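Local coordinates for SusD superfamily protein (Bacteroides fragilis, PDB 3L22) that belongs to the SusD family of outer-membrane proteins and probably binds sugars at the cell surface, at residues A[260-274]-A[308-322]. Sequence-based numbering, arbitrary orientation. Where two conformers were deposited one is given.
With EDO (1,2-ethanediol), chain Y.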
# COMPACT_ATOMS: atom_id res chain seq x y z
N ILE A 260 -15.37 11.62 -3.94
CA ILE A 260 -15.20 10.27 -4.48
C ILE A 260 -14.47 10.30 -5.85
O ILE A 260 -14.50 11.33 -6.55
CB ILE A 260 -16.52 9.50 -4.60
CG1 ILE A 260 -17.59 10.33 -5.34
CG2 ILE A 260 -16.99 9.04 -3.20
CD1 ILE A 260 -18.75 9.56 -5.94
N PRO A 261 -13.84 9.19 -6.25
CA PRO A 261 -13.18 9.19 -7.54
C PRO A 261 -14.17 9.27 -8.70
O PRO A 261 -15.32 8.89 -8.59
CB PRO A 261 -12.43 7.86 -7.57
CG PRO A 261 -12.28 7.42 -6.12
CD PRO A 261 -13.59 7.93 -5.52
N ASN A 262 -13.69 9.77 -9.83
CA ASN A 262 -14.51 9.91 -11.03
C ASN A 262 -14.68 8.54 -11.76
O ASN A 262 -14.29 7.47 -11.23
CB ASN A 262 -13.84 10.97 -11.92
CG ASN A 262 -14.84 11.80 -12.71
OD1 ASN A 262 -15.77 11.26 -13.31
ND2 ASN A 262 -14.64 13.12 -12.74
N THR A 263 -15.26 8.56 -12.96
CA THR A 263 -15.63 7.34 -13.69
C THR A 263 -14.51 6.36 -13.82
O THR A 263 -13.43 6.73 -14.27
CB THR A 263 -16.13 7.66 -15.07
OG1 THR A 263 -17.04 8.73 -14.91
CG2 THR A 263 -16.87 6.50 -15.67
N GLN A 264 -14.80 5.13 -13.40
CA GLN A 264 -13.86 4.02 -13.43
C GLN A 264 -12.54 4.32 -12.76
O GLN A 264 -11.51 4.01 -13.29
CB GLN A 264 -13.68 3.52 -14.86
CG GLN A 264 -14.92 2.85 -15.35
CD GLN A 264 -14.70 2.12 -16.67
OE1 GLN A 264 -14.08 2.66 -17.61
NE2 GLN A 264 -15.21 0.88 -16.74
N GLN A 265 -12.58 4.99 -11.62
CA GLN A 265 -11.38 5.21 -10.83
C GLN A 265 -11.47 4.65 -9.43
O GLN A 265 -10.47 4.62 -8.75
CB GLN A 265 -11.07 6.69 -10.77
CG GLN A 265 -10.70 7.25 -12.14
CD GLN A 265 -10.32 8.67 -12.07
OE1 GLN A 265 -9.78 9.11 -11.05
NE2 GLN A 265 -10.60 9.43 -13.16
N SER A 266 -12.65 4.22 -8.98
CA SER A 266 -12.79 3.72 -7.64
C SER A 266 -12.54 2.22 -7.58
O SER A 266 -12.72 1.51 -8.57
CB SER A 266 -14.20 3.97 -7.08
OG SER A 266 -15.16 3.20 -7.79
N LEU A 267 -12.15 1.75 -6.40
CA LEU A 267 -12.03 0.33 -6.13
C LEU A 267 -13.29 -0.47 -6.51
O LEU A 267 -13.20 -1.48 -7.25
CB LEU A 267 -11.72 0.11 -4.65
CG LEU A 267 -10.24 0.07 -4.26
CD1 LEU A 267 -9.39 1.15 -4.86
CD2 LEU A 267 -10.12 -0.04 -2.73
N ALA A 268 -14.44 -0.01 -6.04
CA ALA A 268 -15.69 -0.73 -6.29
C ALA A 268 -16.01 -0.88 -7.76
O ALA A 268 -16.54 -1.91 -8.19
CB ALA A 268 -16.89 -0.07 -5.51
N GLU A 269 -15.65 0.12 -8.54
CA GLU A 269 -15.89 0.07 -9.97
C GLU A 269 -15.06 -1.02 -10.68
O GLU A 269 -15.48 -1.51 -11.73
CB GLU A 269 -15.63 1.43 -10.61
CG GLU A 269 -16.76 2.40 -10.34
CD GLU A 269 -16.41 3.78 -10.79
OE1 GLU A 269 -15.53 4.42 -10.18
OE2 GLU A 269 -16.98 4.18 -11.82
N TYR A 270 -13.95 -1.42 -10.07
CA TYR A 270 -13.09 -2.46 -10.65
C TYR A 270 -13.52 -3.89 -10.31
O TYR A 270 -13.12 -4.83 -11.01
CB TYR A 270 -11.61 -2.18 -10.25
CG TYR A 270 -10.95 -1.23 -11.21
CD1 TYR A 270 -11.38 0.08 -11.29
CD2 TYR A 270 -9.92 -1.63 -12.04
CE1 TYR A 270 -10.81 0.96 -12.17
CE2 TYR A 270 -9.34 -0.73 -12.92
CZ TYR A 270 -9.79 0.55 -12.96
OH TYR A 270 -9.28 1.45 -13.81
N TYR A 271 -14.33 -4.07 -9.26
CA TYR A 271 -14.70 -5.38 -8.74
C TYR A 271 -16.19 -5.72 -8.85
O TYR A 271 -16.52 -6.89 -8.94
CB TYR A 271 -14.31 -5.50 -7.26
CG TYR A 271 -12.80 -5.49 -7.04
CD1 TYR A 271 -12.03 -6.58 -7.38
CD2 TYR A 271 -12.17 -4.41 -6.43
CE1 TYR A 271 -10.68 -6.60 -7.18
CE2 TYR A 271 -10.79 -4.40 -6.20
CZ TYR A 271 -10.05 -5.50 -6.61
OH TYR A 271 -8.70 -5.52 -6.42
N TYR A 272 -17.07 -4.72 -8.87
CA TYR A 272 -18.48 -4.97 -8.61
C TYR A 272 -19.25 -5.72 -9.66
O TYR A 272 -20.28 -6.28 -9.33
CB TYR A 272 -19.27 -3.67 -8.31
CG TYR A 272 -19.80 -2.90 -9.49
CD1 TYR A 272 -18.93 -2.36 -10.42
CD2 TYR A 272 -21.20 -2.70 -9.69
CE1 TYR A 272 -19.38 -1.65 -11.50
CE2 TYR A 272 -21.67 -1.97 -10.81
CZ TYR A 272 -20.74 -1.45 -11.70
OH TYR A 272 -21.06 -0.70 -12.80
N ASP A 273 -18.83 -5.69 -10.92
CA ASP A 273 -19.66 -6.27 -11.98
C ASP A 273 -19.03 -7.41 -12.77
O ASP A 273 -19.62 -7.88 -13.73
CB ASP A 273 -20.18 -5.16 -12.92
CG ASP A 273 -19.12 -4.55 -13.78
OD1 ASP A 273 -17.91 -4.95 -13.69
OD2 ASP A 273 -19.51 -3.68 -14.59
N GLY A 274 -17.82 -7.83 -12.41
CA GLY A 274 -17.16 -8.92 -13.13
C GLY A 274 -16.56 -8.57 -14.48
O GLY A 274 -16.00 -9.44 -15.13
N LEU A 308 -16.36 -12.98 -8.58
CA LEU A 308 -16.25 -11.60 -8.16
C LEU A 308 -15.66 -11.54 -6.74
O LEU A 308 -16.08 -12.30 -5.88
CB LEU A 308 -17.62 -10.92 -8.17
CG LEU A 308 -18.09 -10.37 -9.53
CD1 LEU A 308 -18.25 -11.46 -10.56
CD2 LEU A 308 -19.41 -9.58 -9.30
N LEU A 309 -14.71 -10.63 -6.50
CA LEU A 309 -14.25 -10.35 -5.16
C LEU A 309 -15.23 -9.37 -4.47
O LEU A 309 -15.37 -8.25 -4.93
CB LEU A 309 -12.84 -9.77 -5.21
CG LEU A 309 -12.14 -9.59 -3.86
CD1 LEU A 309 -11.97 -10.90 -3.07
CD2 LEU A 309 -10.78 -8.86 -4.04
N MSE A 310 -15.83 -9.77 -3.34
CA MSE A 310 -16.93 -8.99 -2.73
C MSE A 310 -16.48 -8.05 -1.62
O MSE A 310 -17.30 -7.63 -0.79
CB MSE A 310 -18.03 -9.92 -2.22
CG MSE A 310 -18.47 -10.97 -3.26
SE MSE A 310 -19.34 -10.13 -4.77
CE MSE A 310 -20.98 -9.52 -3.86
N LYS A 311 -15.22 -7.64 -1.60
CA LYS A 311 -14.82 -6.61 -0.62
C LYS A 311 -15.39 -5.22 -0.96
O LYS A 311 -16.04 -4.59 -0.14
CB LYS A 311 -13.30 -6.50 -0.46
CG LYS A 311 -12.69 -7.67 0.34
CD LYS A 311 -11.18 -7.63 0.45
CE LYS A 311 -10.64 -8.84 1.24
NZ LYS A 311 -9.18 -8.68 1.59
N PHE A 312 -15.09 -4.74 -2.16
CA PHE A 312 -15.45 -3.39 -2.57
C PHE A 312 -16.44 -3.49 -3.70
O PHE A 312 -16.04 -3.63 -4.86
CB PHE A 312 -14.19 -2.66 -3.06
CG PHE A 312 -13.11 -2.61 -2.02
CD1 PHE A 312 -13.18 -1.68 -0.99
CD2 PHE A 312 -12.02 -3.46 -2.09
CE1 PHE A 312 -12.19 -1.61 -0.01
CE2 PHE A 312 -11.04 -3.42 -1.12
CZ PHE A 312 -11.12 -2.49 -0.07
N THR A 313 -17.73 -3.48 -3.37
CA THR A 313 -18.75 -3.58 -4.39
C THR A 313 -19.76 -2.44 -4.41
O THR A 313 -20.72 -2.50 -5.21
CB THR A 313 -19.46 -4.94 -4.34
OG1 THR A 313 -20.06 -5.09 -3.05
CG2 THR A 313 -18.43 -6.08 -4.59
N ASP A 314 -19.57 -1.37 -3.62
CA ASP A 314 -20.53 -0.29 -3.68
C ASP A 314 -20.07 0.74 -4.70
O ASP A 314 -19.40 1.74 -4.36
CB ASP A 314 -20.76 0.32 -2.30
CG ASP A 314 -21.79 1.45 -2.32
OD1 ASP A 314 -22.36 1.80 -3.41
OD2 ASP A 314 -22.00 2.03 -1.23
N ALA A 315 -20.39 0.48 -5.95
CA ALA A 315 -19.94 1.33 -7.06
C ALA A 315 -20.90 2.51 -7.22
O ALA A 315 -20.54 3.49 -7.81
CB ALA A 315 -19.84 0.55 -8.34
N LYS A 316 -22.10 2.40 -6.66
CA LYS A 316 -23.07 3.47 -6.70
C LYS A 316 -22.57 4.68 -5.90
O LYS A 316 -22.53 5.76 -6.44
CB LYS A 316 -24.40 2.98 -6.14
CG LYS A 316 -25.58 3.94 -6.33
CD LYS A 316 -26.92 3.32 -5.85
N THR A 317 -22.14 4.49 -4.65
CA THR A 317 -21.74 5.64 -3.82
C THR A 317 -20.24 5.87 -3.80
O THR A 317 -19.79 6.99 -3.62
CB THR A 317 -22.23 5.48 -2.38
OG1 THR A 317 -21.40 4.51 -1.72
CG2 THR A 317 -23.78 5.14 -2.32
N LYS A 318 -19.49 4.80 -3.98
CA LYS A 318 -18.04 4.77 -3.94
C LYS A 318 -17.50 5.18 -2.55
O LYS A 318 -16.31 5.58 -2.43
CB LYS A 318 -17.41 5.61 -5.06
CG LYS A 318 -18.03 5.44 -6.43
CD LYS A 318 -17.15 6.12 -7.52
CE LYS A 318 -17.88 6.46 -8.82
NZ LYS A 318 -16.88 6.86 -9.90
N LEU A 319 -18.32 5.02 -1.51
CA LEU A 319 -17.98 5.58 -0.19
C LEU A 319 -17.07 4.67 0.64
O LEU A 319 -16.63 5.06 1.71
CB LEU A 319 -19.22 5.92 0.61
CG LEU A 319 -19.99 7.14 0.14
CD1 LEU A 319 -21.38 7.18 0.74
CD2 LEU A 319 -19.18 8.41 0.49
N GLN A 320 -16.77 3.47 0.16
CA GLN A 320 -15.93 2.57 0.95
C GLN A 320 -14.52 3.14 1.08
O GLN A 320 -13.91 3.56 0.09
CB GLN A 320 -15.91 1.17 0.38
CG GLN A 320 -17.27 0.47 0.53
CD GLN A 320 -17.42 -0.82 -0.31
OE1 GLN A 320 -17.38 -0.80 -1.57
NE2 GLN A 320 -17.63 -1.94 0.37
N TRP A 321 -14.03 3.16 2.31
CA TRP A 321 -12.66 3.61 2.58
C TRP A 321 -11.61 2.62 2.05
O TRP A 321 -11.87 1.42 1.95
CB TRP A 321 -12.46 3.76 4.08
CG TRP A 321 -13.23 4.89 4.74
CD1 TRP A 321 -14.34 5.56 4.25
CD2 TRP A 321 -13.00 5.41 6.04
NE1 TRP A 321 -14.75 6.50 5.15
CE2 TRP A 321 -13.95 6.43 6.26
CE3 TRP A 321 -12.05 5.13 7.04
CZ2 TRP A 321 -14.01 7.14 7.46
CZ3 TRP A 321 -12.12 5.86 8.23
CH2 TRP A 321 -13.08 6.86 8.42
N VAL A 322 -10.46 3.16 1.64
CA VAL A 322 -9.35 2.39 1.17
C VAL A 322 -8.46 2.11 2.38
O VAL A 322 -7.90 3.04 2.97
CB VAL A 322 -8.60 3.14 0.06
CG1 VAL A 322 -7.35 2.34 -0.47
CG2 VAL A 322 -9.61 3.46 -1.08
C1 EDO Y . -18.47 -8.44 2.52
O1 EDO Y . -19.48 -9.46 2.29
C2 EDO Y . -18.94 -6.98 2.63
O2 EDO Y . -18.11 -6.10 1.82
O HOH W 1 -14.61 -8.78 -8.79
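Lys318 runs almost fully stretched beyond CG, with CG beside its own backbone N (chi1 -44°), and this carries its ammonium across to Glu269, whose equally extended chain comes to meet it. Lys318 NZ lies 2.8 Å from Glu269 OE1 in a salt bridge, approaching from above the carboxylate plane, and gives a second hydrogen bond to Pro261 O at 2.9 Å. The same Glu269 OE1 also accepts from Ser266 N and Ser266 OG, while Ser266 OG takes the Glu269 N-H: a capping box at the start of helix 267-271. Three donors thus meet at Glu269 OE1 while Gln264 N holds Glu269 OE2, so both oxygens are gripped, which fixes the carboxylate's rotation and probably favours its charged form. The methylenes of Lys318 pass Ser266 OG and cross Ile260 at about a right angle, Lys318 CB lying 3.9 Å from Ile260 CG2.

Farther along, the helix rests directly on the backbone of the other segment. Ala268 CA makes a C-H...O contact of 3.3 Å to Phe312 O. Leu267 CD2 sits squarely over the Phe312 ring, 3.6 Å from the centroid, a CH-pi contact. Tyr272, its CG placed between the backbone N and the carbonyl carbon (chi1 86°), receives Ala315 CB over one ring face in a second CH-pi contact and its neighbour Asp273 CB over the other. At the helix's far end one water joins Tyr271 O to Leu309 N.

The short helix is thus laid against the loop between helix 297-302 and strand 322-326; Tyr271 also reaches Leu47 of helix 44-52, and Leu309 touches strand 277-279.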